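Long-range contact in flavin-nucleotide-binding protein (Mycobacterium smegmatis, PDB 4YBN), which binds FAD and heme in a split beta-barrel scaffold and probably acts as an oxidoreductase: residues Asp27-Pro33 against Glu217-Thr221. Numbering follows the deposited sequence.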
ATOM      1  N   ASP A  27       9.537  12.840  -3.115  1.00 25.45           N
ATOM      2  CA  ASP A  27      10.109  11.677  -3.704  1.00 26.77           C
ATOM      3  C   ASP A  27       9.222  10.431  -3.481  1.00 25.57           C
ATOM      4  O   ASP A  27       8.929   9.687  -4.413  1.00 23.07           O
ATOM      5  CB  ASP A  27      11.513  11.419  -3.138  1.00 27.35           C
ATOM      6  CG  ASP A  27      12.194  10.279  -3.854  1.00 34.33           C
ATOM      7  OD1 ASP A  27      12.499  10.449  -5.056  1.00 36.54           O
ATOM      8  OD2 ASP A  27      12.402   9.196  -3.237  1.00 33.45           O
ATOM      9  N   LEU A  28       8.710  10.277  -2.277  1.00 23.65           N
ATOM     10  CA  LEU A  28       7.783   9.178  -2.042  1.00 22.91           C
ATOM     11  C   LEU A  28       6.539   9.334  -2.818  1.00 20.52           C
ATOM     12  O   LEU A  28       6.134   8.420  -3.541  1.00 20.90           O
ATOM     13  CB  LEU A  28       7.448   9.098  -0.577  1.00 22.39           C
ATOM     14  CG  LEU A  28       6.444   8.007  -0.190  1.00 22.52           C
ATOM     15  CD1 LEU A  28       6.959   6.661  -0.567  1.00 24.94           C
ATOM     16  CD2 LEU A  28       6.132   8.089   1.259  1.00 23.95           C
ATOM     17  N   LEU A  29       5.949  10.537  -2.798  1.00 20.32           N
ATOM     18  CA  LEU A  29       4.703  10.767  -3.526  1.00 18.46           C
ATOM     19  C   LEU A  29       4.856  10.690  -5.038  1.00 23.33           C
ATOM     20  O   LEU A  29       3.921  10.402  -5.779  1.00 22.55           O
ATOM     21  CB  LEU A  29       4.126  12.127  -3.140  1.00 21.12           C
ATOM     22  CG  LEU A  29       3.731  12.350  -1.698  1.00 20.80           C
ATOM     23  CD1 LEU A  29       3.198  13.711  -1.446  1.00 22.97           C
ATOM     24  CD2 LEU A  29       2.741  11.288  -1.213  1.00 21.51           C
ATOM     25  N   ASP A  30       6.066  10.914  -5.534  1.00 21.55           N
ATOM     26  CA  ASP A  30       6.312  10.757  -6.919  1.00 24.87           C
ATOM     27  C   ASP A  30       6.760   9.369  -7.297  1.00 25.51           C
ATOM     28  O   ASP A  30       7.153   9.162  -8.436  1.00 30.43           O
ATOM     29  CB  ASP A  30       7.446  11.696  -7.316  1.00 25.88           C
ATOM     30  CG  ASP A  30       7.008  13.161  -7.245  1.00 30.93           C
ATOM     31  OD1 ASP A  30       5.771  13.395  -7.226  1.00 30.81           O
ATOM     32  OD2 ASP A  30       7.899  14.034  -7.184  1.00 28.23           O
ATOM     33  N   THR A  31       6.764   8.440  -6.360  1.00 24.96           N
ATOM     34  CA  THR A  31       7.147   7.087  -6.620  1.00 26.70           C
ATOM     35  C   THR A  31       5.918   6.167  -6.613  1.00 26.58           C
ATOM     36  O   THR A  31       5.756   5.375  -7.520  1.00 26.51           O
ATOM     37  CB  THR A  31       8.154   6.616  -5.549  1.00 30.31           C
ATOM     38  OG1 THR A  31       9.290   7.455  -5.579  1.00 31.47           O
ATOM     39  CG2 THR A  31       8.615   5.162  -5.831  1.00 33.98           C
ATOM     40  N   ILE A  32       5.103   6.239  -5.579  1.00 23.93           N
ATOM     41  CA  ILE A  32       3.995   5.291  -5.376  1.00 23.77           C
ATOM     42  C   ILE A  32       2.751   5.910  -5.914  1.00 23.63           C
ATOM     43  O   ILE A  32       2.447   7.001  -5.497  1.00 25.20           O
ATOM     44  CB  ILE A  32       3.804   5.036  -3.848  1.00 23.10           C
ATOM     45  CG1 ILE A  32       5.120   4.510  -3.228  1.00 26.46           C
ATOM     46  CG2 ILE A  32       2.673   4.042  -3.591  1.00 24.23           C
ATOM     47  CD1 ILE A  32       5.530   3.163  -3.775  1.00 28.99           C
ATOM     48  N   PRO A  33       2.000   5.238  -6.798  1.00 24.21           N
ATOM     49  CA  PRO A  33       0.776   5.806  -7.343  1.00 25.87           C
ATOM     50  C   PRO A  33      -0.518   5.507  -6.569  1.00 25.15           C
ATOM     51  O   PRO A  33      -1.561   6.024  -6.921  1.00 24.16           O
ATOM     52  CB  PRO A  33       0.709   5.166  -8.712  1.00 26.62           C
ATOM     53  CG  PRO A  33       1.258   3.846  -8.500  1.00 27.74           C
ATOM     54  CD  PRO A  33       2.336   3.969  -7.472  1.00 27.45           C
ATOM     55  N   GLU A 217      11.797   0.379 -12.094  1.00 36.68           N
ATOM     56  CA  GLU A 217      11.026   0.416 -10.896  1.00 39.18           C
ATOM     57  C   GLU A 217       9.941   1.454 -10.976  1.00 41.44           C
ATOM     58  O   GLU A 217      10.095   2.570 -11.447  1.00 43.28           O
ATOM     59  CB  GLU A 217      11.895   0.669  -9.680  1.00 44.33           C
ATOM     60  CG  GLU A 217      12.835  -0.475  -9.379  1.00 44.96           C
ATOM     61  CD  GLU A 217      13.703  -0.212  -8.156  1.00 50.96           C
ATOM     62  OE1 GLU A 217      13.438   0.732  -7.379  1.00 45.98           O
ATOM     63  OE2 GLU A 217      14.658  -0.967  -7.970  1.00 52.36           O
ATOM     64  N   LEU A 218       8.813   1.026 -10.499  1.00 40.21           N
ATOM     65  CA  LEU A 218       7.594   1.784 -10.515  1.00 43.29           C
ATOM     66  C   LEU A 218       7.851   3.167  -9.994  1.00 48.36           C
ATOM     67  O   LEU A 218       8.426   3.269  -8.919  1.00 44.81           O
ATOM     68  CB  LEU A 218       6.624   1.098  -9.566  1.00 41.10           C
ATOM     69  CG  LEU A 218       5.524   1.943  -8.981  1.00 44.85           C
ATOM     70  CD1 LEU A 218       4.513   2.189 -10.095  1.00 44.25           C
ATOM     71  CD2 LEU A 218       4.963   1.307  -7.710  1.00 40.63           C
ATOM     72  N   ARG A 219       7.436   4.211 -10.749  1.00 45.01           N
ATOM     73  CA  ARG A 219       7.424   5.613 -10.237  1.00 46.61           C
ATOM     74  C   ARG A 219       6.076   6.339 -10.532  1.00 36.90           C
ATOM     75  O   ARG A 219       5.209   5.802 -11.225  1.00 43.54           O
ATOM     76  CB  ARG A 219       8.687   6.420 -10.670  1.00 45.60           C
ATOM     77  CG  ARG A 219       9.886   6.101  -9.764  1.00 53.33           C
ATOM     78  CD  ARG A 219      10.928   7.188  -9.705  1.00 52.82           C
ATOM     79  NE  ARG A 219      10.575   8.447  -9.018  1.00 56.01           N
ATOM     80  CZ  ARG A 219      10.961   9.651  -9.450  1.00 56.60           C
ATOM     81  NH1 ARG A 219      11.628   9.756 -10.597  1.00 54.86           N
ATOM     82  NH2 ARG A 219      10.652  10.763  -8.774  1.00 63.68           N
ATOM     83  N   ASN A 220       5.892   7.510  -9.931  1.00 41.18           N
ATOM     84  CA  ASN A 220       4.678   8.346 -10.117  1.00 42.90           C
ATOM     85  C   ASN A 220       5.022   9.770 -10.717  1.00 50.47           C
ATOM     86  O   ASN A 220       4.426  10.796 -10.318  1.00 46.93           O
ATOM     87  CB  ASN A 220       3.893   8.438  -8.777  1.00 35.73           C
ATOM     88  CG  ASN A 220       2.417   8.780  -8.969  1.00 34.80           C
ATOM     89  OD1 ASN A 220       1.908   8.705 -10.084  1.00 36.83           O
ATOM     90  ND2 ASN A 220       1.709   9.131  -7.848  1.00 25.90           N
ATOM     91  N   THR A 221       6.011   9.792 -11.627  1.00 57.83           N
ATOM     92  CA  THR A 221       6.332  10.929 -12.500  1.00 67.81           C
ATOM     93  C   THR A 221       7.388  10.533 -13.534  1.00 70.58           C
ATOM     94  O   THR A 221       8.266   9.704 -13.253  1.00 71.59           O
ATOM     95  CB  THR A 221       6.863  12.150 -11.741  1.00 77.98           C
ATOM     96  OG1 THR A 221       6.674  13.303 -12.566  1.00 92.41           O
ATOM     97  CG2 THR A 221       8.377  12.024 -11.381  1.00 78.31           C
TER
HETATM   98  O   HOH W   1       3.076  12.034  -8.166  1.00 24.88           O
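Asn220 inserts its side chain between the end of helix 22-29 and Pro33, and the tightly packed half of the contact forms around it. With CG anti to the backbone N (chi1 -157°), the amide reaches the helix end, where Asn220 ND2 donates to Leu29 O almost in line with the C=O bond, though the hydrogen bond is long (3.3 Å) and bent at the hydrogen (141°); the same nitrogen also bonds Phe52 O. A water lies between Leu29 O and Asn220 O and can donate to either. Asn220 N donates a short hydrogen bond to Asp30 O (2.6 Å), coming from above the carbonyl plane. Next to this polar core, both methyls of Leu218 rest against Pro33 CD, CD2 at 3.7 Å, and Leu188 of the second subunit packs on Leu218. In this split beta-barrel, the contact joins residues 217-221 to the turn from helix 22-29 into strand 34-41, with the Pro33 side chain about 7 Å from a bound FAD. The Arg219 side is exposed and looser. The Arg219 chain, bent at chi3 (69°), passes across Thr31 and puts Arg219 NH2 3.6 Å from Asp30 CB. Asp27 OD1 stands 4.2 Å from Arg219 NH2, well off the guanidinium plane, a charge attraction only, while the Asp30 carboxylate is salt-bridged to Arg54.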